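Vanadium-dependent bromoperoxidase (Corallina officinalis, PDB 1QHB) uses a vanadate cofactor and hydrogen peroxide to oxidise bromide and so brominate organic substrates. Local coordinates at residues T328-D333 against I543-A548. Numbering follows the deposited sequence.
Sequences TWVHFD and IGRNMA. With PO4 (phosphate ion), chain G.
Arg545 reaches Val330 by two successive bends, chi2 -73° and chi3 -73°, which turn its chain back toward Val330. Val330 sets CG2 between its own backbone N and carbonyl carbon, facing that chain. CG2 of Val330 lies 3.6 Å from CD of Arg545, and the two side chains pass each other in opposite directions. The same methyl is 3.7 Å from Gly544 O. Gly544, with no side chain, lets the backbones close to 6.3 Å between its CA and that of Val330.

The guanidinium is gripped at its edge by two partners. NH1 of Arg545 gives a weak, bent hydrogen bond of 2.7 Å to Val330 O. NH2 of Arg545 gives a straighter one of 2.8 Å to O1 of the phosphate, and NE adds a weak bond to O2. This phosphate occupies the vanadate site, where Lys398, Arg406, Ser483, Gly484, His485 and His551 also bind it. A leucine in place of Arg545 would probably leave Val330 O and phosphate O1 without these donors and weaken anion binding. OD1 of Asp333 hydrogen-bonds NE2 of His485, so the segment after Val330 also reaches the anion site.

Helices 323-332 and 530-548 cross here at -105°, their local axes 8.7 Å apart, with helix 553-574 touching Arg545 through Gln556 and helix 153-167 packing on Ile543, Asn546 and Met547.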
loop_
_atom_site.group_PDB
_atom_site.type_symbol
_atom_site.label_atom_id
_atom_site.label_comp_id
_atom_site.label_asym_id
_atom_site.label_seq_id
_atom_site.Cartn_x
_atom_site.Cartn_y
_atom_site.Cartn_z
ATOM N N THR A 328 31.427 49.215 -3.901
ATOM C CA THR A 328 31.403 49.020 -5.357
ATOM C C THR A 328 31.544 47.533 -5.704
ATOM O O THR A 328 30.970 47.020 -6.685
ATOM C CB THR A 328 32.554 49.769 -6.081
ATOM O OG1 THR A 328 32.397 51.160 -5.745
ATOM C CG2 THR A 328 32.550 49.612 -7.603
ATOM N N TRP A 329 32.421 46.815 -5.012
ATOM C CA TRP A 329 32.610 45.385 -5.258
ATOM C C TRP A 329 31.273 44.623 -5.139
ATOM O O TRP A 329 30.935 43.816 -6.034
ATOM C CB TRP A 329 33.628 44.859 -4.220
ATOM C CG TRP A 329 34.350 43.615 -4.665
ATOM C CD1 TRP A 329 35.606 43.546 -5.184
ATOM C CD2 TRP A 329 33.854 42.268 -4.656
ATOM N NE1 TRP A 329 35.928 42.237 -5.502
ATOM C CE2 TRP A 329 34.864 41.441 -5.185
ATOM C CE3 TRP A 329 32.628 41.708 -4.289
ATOM C CZ2 TRP A 329 34.736 40.064 -5.324
ATOM C CZ3 TRP A 329 32.469 40.334 -4.420
ATOM C CH2 TRP A 329 33.521 39.519 -4.928
ATOM N N VAL A 330 30.485 44.915 -4.105
ATOM C CA VAL A 330 29.230 44.195 -3.884
ATOM C C VAL A 330 28.034 44.818 -4.606
ATOM O O VAL A 330 26.888 44.366 -4.468
ATOM C CB VAL A 330 28.912 44.023 -2.365
ATOM C CG1 VAL A 330 30.014 43.325 -1.582
ATOM C CG2 VAL A 330 28.625 45.389 -1.765
ATOM N N HIS A 331 28.258 45.806 -5.506
ATOM C CA HIS A 331 27.170 46.369 -6.243
ATOM C C HIS A 331 26.840 45.391 -7.391
ATOM O O HIS A 331 25.702 45.283 -7.829
ATOM C CB HIS A 331 27.532 47.733 -6.858
ATOM C CG HIS A 331 26.331 48.489 -7.381
ATOM N ND1 HIS A 331 26.385 49.798 -7.822
ATOM C CD2 HIS A 331 25.012 48.165 -7.413
ATOM C CE1 HIS A 331 25.169 50.211 -8.169
ATOM N NE2 HIS A 331 24.324 49.239 -7.933
ATOM N N PHE A 332 27.911 44.827 -8.000
ATOM C CA PHE A 332 27.696 44.050 -9.215
ATOM C C PHE A 332 28.216 42.638 -9.199
ATOM O O PHE A 332 28.217 41.940 -10.232
ATOM C CB PHE A 332 28.429 44.792 -10.352
ATOM C CG PHE A 332 27.909 46.183 -10.623
ATOM C CD1 PHE A 332 26.570 46.371 -10.992
ATOM C CD2 PHE A 332 28.731 47.273 -10.483
ATOM C CE1 PHE A 332 26.093 47.648 -11.254
ATOM C CE2 PHE A 332 28.271 48.570 -10.692
ATOM C CZ PHE A 332 26.946 48.753 -11.093
ATOM N N ASP A 333 28.749 42.210 -8.059
ATOM C CA ASP A 333 29.292 40.846 -8.090
ATOM C C ASP A 333 28.253 39.818 -8.506
ATOM O O ASP A 333 27.070 39.861 -8.149
ATOM C CB ASP A 333 29.782 40.513 -6.681
ATOM C CG ASP A 333 28.711 40.551 -5.622
ATOM O OD1 ASP A 333 27.847 41.439 -5.595
ATOM O OD2 ASP A 333 28.761 39.679 -4.717
ATOM N N ILE A 543 28.955 42.709 4.952
ATOM C CA ILE A 543 29.065 44.055 5.532
ATOM C C ILE A 543 29.292 45.092 4.426
ATOM O O ILE A 543 28.834 46.234 4.502
ATOM C CB ILE A 543 30.177 44.203 6.572
ATOM C CG1 ILE A 543 30.070 43.253 7.745
ATOM C CG2 ILE A 543 30.261 45.665 7.034
ATOM C CD1 ILE A 543 28.841 43.307 8.618
ATOM N N GLY A 544 29.894 44.699 3.304
ATOM C CA GLY A 544 29.957 45.634 2.176
ATOM C C GLY A 544 28.561 46.164 1.824
ATOM O O GLY A 544 28.465 47.298 1.358
ATOM N N ARG A 545 27.458 45.380 1.949
ATOM C CA ARG A 545 26.134 45.849 1.548
ATOM C C ARG A 545 25.634 46.927 2.516
ATOM O O ARG A 545 25.041 47.949 2.139
ATOM C CB ARG A 545 25.088 44.745 1.398
ATOM C CG ARG A 545 25.461 43.587 0.466
ATOM C CD ARG A 545 25.419 44.018 -0.979
ATOM N NE ARG A 545 24.021 44.169 -1.354
ATOM C CZ ARG A 545 23.580 44.673 -2.523
ATOM N NH1 ARG A 545 24.486 45.038 -3.392
ATOM N NH2 ARG A 545 22.284 44.755 -2.712
ATOM N N ASN A 546 26.025 46.821 3.766
ATOM C CA ASN A 546 25.766 47.770 4.823
ATOM C C ASN A 546 26.511 49.068 4.554
ATOM O O ASN A 546 25.892 50.134 4.581
ATOM C CB ASN A 546 26.247 47.198 6.165
ATOM C CG ASN A 546 25.435 46.019 6.657
ATOM O OD1 ASN A 546 24.657 45.458 5.922
ATOM N ND2 ASN A 546 25.595 45.596 7.912
ATOM N N MET A 547 27.765 48.949 4.102
ATOM C CA MET A 547 28.584 50.121 3.757
ATOM C C MET A 547 28.019 50.872 2.570
ATOM O O MET A 547 28.176 52.081 2.415
ATOM C CB MET A 547 29.995 49.596 3.450
ATOM C CG MET A 547 30.743 49.214 4.752
ATOM S SD MET A 547 32.301 48.425 4.309
ATOM C CE MET A 547 33.046 48.414 5.958
ATOM N N ALA A 548 27.273 50.152 1.700
ATOM C CA ALA A 548 26.616 50.804 0.561
ATOM C C ALA A 548 25.321 51.424 1.058
ATOM O O ALA A 548 24.794 52.260 0.357
ATOM C CB ALA A 548 26.335 49.864 -0.590
HETATM P P PO4 G . 20.678 42.014 -1.248
HETATM O O1 PO4 G . 20.410 43.471 -1.105
HETATM O O2 PO4 G . 22.017 41.642 -0.708
HETATM O O3 PO4 G . 20.583 41.645 -2.671
HETATM O O4 PO4 G . 19.613 41.311 -0.440
#